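PDB 2ZXR: single-stranded DNA specific exonuclease RecJ from Thermus thermophilus, which degrades single-stranded DNA in the 5' to 3' direction as a divalent-metal-dependent exonuclease that acts in DNA repair. Local coordinates for residues Arg8-Pro13 and Tyr35-Phe40. Numbering follows the deposited sequence.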
loop_
_atom_site.group_PDB
_atom_site.type_symbol
_atom_site.label_atom_id
_atom_site.label_comp_id
_atom_site.label_asym_id
_atom_site.label_seq_id
_atom_site.Cartn_x
_atom_site.Cartn_y
_atom_site.Cartn_z
ATOM N N ARG A 8 5.780 8.115 10.768
ATOM C CA ARG A 8 7.154 8.306 10.351
ATOM C C ARG A 8 7.222 9.107 9.047
ATOM O O ARG A 8 6.395 8.918 8.136
ATOM C CB ARG A 8 7.844 6.961 10.139
ATOM C CG ARG A 8 9.175 7.094 9.401
ATOM C CD ARG A 8 9.889 5.762 9.255
ATOM N NE ARG A 8 10.131 5.129 10.553
ATOM C CZ ARG A 8 11.072 5.507 11.419
ATOM N NH1 ARG A 8 11.876 6.524 11.128
ATOM N NH2 ARG A 8 11.208 4.870 12.581
ATOM N N VAL A 9 8.211 9.989 8.956
ATOM C CA VAL A 9 8.393 10.791 7.756
ATOM C C VAL A 9 9.487 10.168 6.912
ATOM O O VAL A 9 10.610 9.960 7.388
ATOM C CB VAL A 9 8.794 12.238 8.100
ATOM C CG1 VAL A 9 8.955 13.042 6.829
ATOM C CG2 VAL A 9 7.739 12.874 8.985
ATOM N N LEU A 10 9.177 9.855 5.664
ATOM C CA LEU A 10 10.172 9.262 4.787
ATOM C C LEU A 10 11.405 10.176 4.656
ATOM O O LEU A 10 11.294 11.403 4.613
ATOM C CB LEU A 10 9.567 8.976 3.401
ATOM C CG LEU A 10 8.284 8.118 3.358
ATOM C CD1 LEU A 10 8.086 7.573 1.923
ATOM C CD2 LEU A 10 8.379 6.954 4.351
ATOM N N SER A 11 12.577 9.561 4.573
ATOM C CA SER A 11 13.837 10.283 4.488
ATOM C C SER A 11 13.980 11.127 3.231
ATOM O O SER A 11 13.375 10.821 2.198
ATOM C CB SER A 11 14.978 9.276 4.509
ATOM O OG SER A 11 14.979 8.559 3.277
ATOM N N LEU A 12 14.779 12.191 3.302
ATOM C CA LEU A 12 15.005 12.994 2.101
ATOM C C LEU A 12 16.116 12.281 1.340
ATOM O O LEU A 12 17.108 11.802 1.934
ATOM C CB LEU A 12 15.442 14.432 2.423
ATOM C CG LEU A 12 14.462 15.283 3.237
ATOM C CD1 LEU A 12 15.002 16.713 3.369
ATOM C CD2 LEU A 12 13.101 15.276 2.584
ATOM N N PRO A 13 15.962 12.162 0.015
ATOM C CA PRO A 13 17.020 11.481 -0.740
ATOM C C PRO A 13 18.184 12.432 -0.982
ATOM O O PRO A 13 18.087 13.632 -0.695
ATOM C CB PRO A 13 16.316 11.101 -2.045
ATOM C CG PRO A 13 15.399 12.263 -2.263
ATOM C CD PRO A 13 14.848 12.566 -0.863
ATOM N N TYR A 35 8.646 8.704 -6.251
ATOM C CA TYR A 35 9.302 7.852 -7.236
ATOM C C TYR A 35 10.656 7.360 -6.718
ATOM O O TYR A 35 10.962 6.161 -6.830
ATOM C CB TYR A 35 9.485 8.592 -8.560
ATOM C CG TYR A 35 8.183 8.938 -9.221
ATOM C CD1 TYR A 35 7.264 7.945 -9.549
ATOM C CD2 TYR A 35 7.849 10.260 -9.492
ATOM C CE1 TYR A 35 6.041 8.273 -10.127
ATOM C CE2 TYR A 35 6.641 10.595 -10.055
ATOM C CZ TYR A 35 5.737 9.606 -10.373
ATOM O OH TYR A 35 4.522 9.946 -10.914
ATOM N N TRP A 36 11.458 8.258 -6.134
ATOM C CA TRP A 36 12.763 7.834 -5.625
ATOM C C TRP A 36 12.614 6.687 -4.621
ATOM O O TRP A 36 13.350 5.696 -4.684
ATOM C CB TRP A 36 13.510 8.989 -4.962
ATOM C CG TRP A 36 14.920 8.616 -4.554
ATOM C CD1 TRP A 36 16.038 8.610 -5.356
ATOM C CD2 TRP A 36 15.358 8.194 -3.258
ATOM N NE1 TRP A 36 17.140 8.211 -4.632
ATOM C CE2 TRP A 36 16.754 7.949 -3.344
ATOM C CE3 TRP A 36 14.714 8.000 -2.031
ATOM C CZ2 TRP A 36 17.513 7.520 -2.242
ATOM C CZ3 TRP A 36 15.471 7.571 -0.933
ATOM C CH2 TRP A 36 16.857 7.336 -1.052
ATOM N N HIS A 37 11.656 6.815 -3.712
ATOM C CA HIS A 37 11.405 5.788 -2.711
ATOM C C HIS A 37 10.888 4.466 -3.275
ATOM O O HIS A 37 11.200 3.411 -2.736
ATOM C CB HIS A 37 10.406 6.292 -1.663
ATOM C CG HIS A 37 11.025 7.161 -0.610
ATOM N ND1 HIS A 37 12.087 6.745 0.170
ATOM C CD2 HIS A 37 10.742 8.425 -0.214
ATOM C CE1 HIS A 37 12.433 7.718 0.994
ATOM N NE2 HIS A 37 11.633 8.748 0.782
ATOM N N ARG A 38 10.088 4.530 -4.338
ATOM C CA ARG A 38 9.502 3.342 -4.941
ATOM C C ARG A 38 10.441 2.768 -5.970
ATOM O O ARG A 38 10.090 1.825 -6.666
ATOM C CB ARG A 38 8.176 3.673 -5.643
ATOM C CG ARG A 38 7.215 4.574 -4.885
ATOM C CD ARG A 38 6.287 3.795 -3.992
ATOM N NE ARG A 38 5.561 4.651 -3.057
ATOM C CZ ARG A 38 4.286 5.009 -3.178
ATOM N NH1 ARG A 38 3.568 4.593 -4.213
ATOM N NH2 ARG A 38 3.725 5.759 -2.237
ATOM N N GLY A 39 11.623 3.355 -6.087
ATOM C CA GLY A 39 12.598 2.870 -7.049
ATOM C C GLY A 39 12.398 3.298 -8.491
ATOM O O GLY A 39 13.035 2.735 -9.381
ATOM N N PHE A 40 11.520 4.264 -8.751
ATOM C CA PHE A 40 11.322 4.727 -10.126
ATOM C C PHE A 40 12.365 5.800 -10.439
ATOM O O PHE A 40 12.323 6.891 -9.877
ATOM C CB PHE A 40 9.911 5.299 -10.317
ATOM C CG PHE A 40 8.814 4.277 -10.155
ATOM C CD1 PHE A 40 8.287 3.994 -8.903
ATOM C CD2 PHE A 40 8.321 3.586 -11.259
ATOM C CE1 PHE A 40 7.283 3.036 -8.747
ATOM C CE2 PHE A 40 7.317 2.626 -11.114
ATOM C CZ PHE A 40 6.799 2.353 -9.856
#
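Pro-13 and Trp-36 illustrate how a proline can meet an indole by CH-pi contact. CB of Pro-13 stands over the six-membered ring, 3.4 Å from its centroid and 14° off the normal, and lies 3.3 Å from CD2 at the ring fusion. CG of Trp-36 is anti to its backbone N (chi1 -174°), beside the carbonyl carbon; chi2 then turns the indole plane. The neighbouring His-37 imidazole is itself sandwiched: CE3 of Trp-36 lies over one face, offset toward the rim, and CD1 of Leu-10 over the opposite face, 3.9 Å from the ring centroid. CB of Leu-10 comes over the same face as CD1, 3.3 Å from NE2. At the ring edge, near its plane, NE2 donates a weak, bent hydrogen bond to Ser-11 O (3.1 Å, 133°), while OG of Ser-11 lies at the edge in plane, 3.5 Å from CE1. The contact joins the loop leaving edge strand 5-9 to the end of helix 29-37, which Gly-39 closes in a Schellman motif. Trp-18 of helix 15-25 also touches Pro-13. The carbonyl acceptor is consistent with a proton on NE2, and cohesion probably rests more on the two CH-pi contacts than on the bent bond.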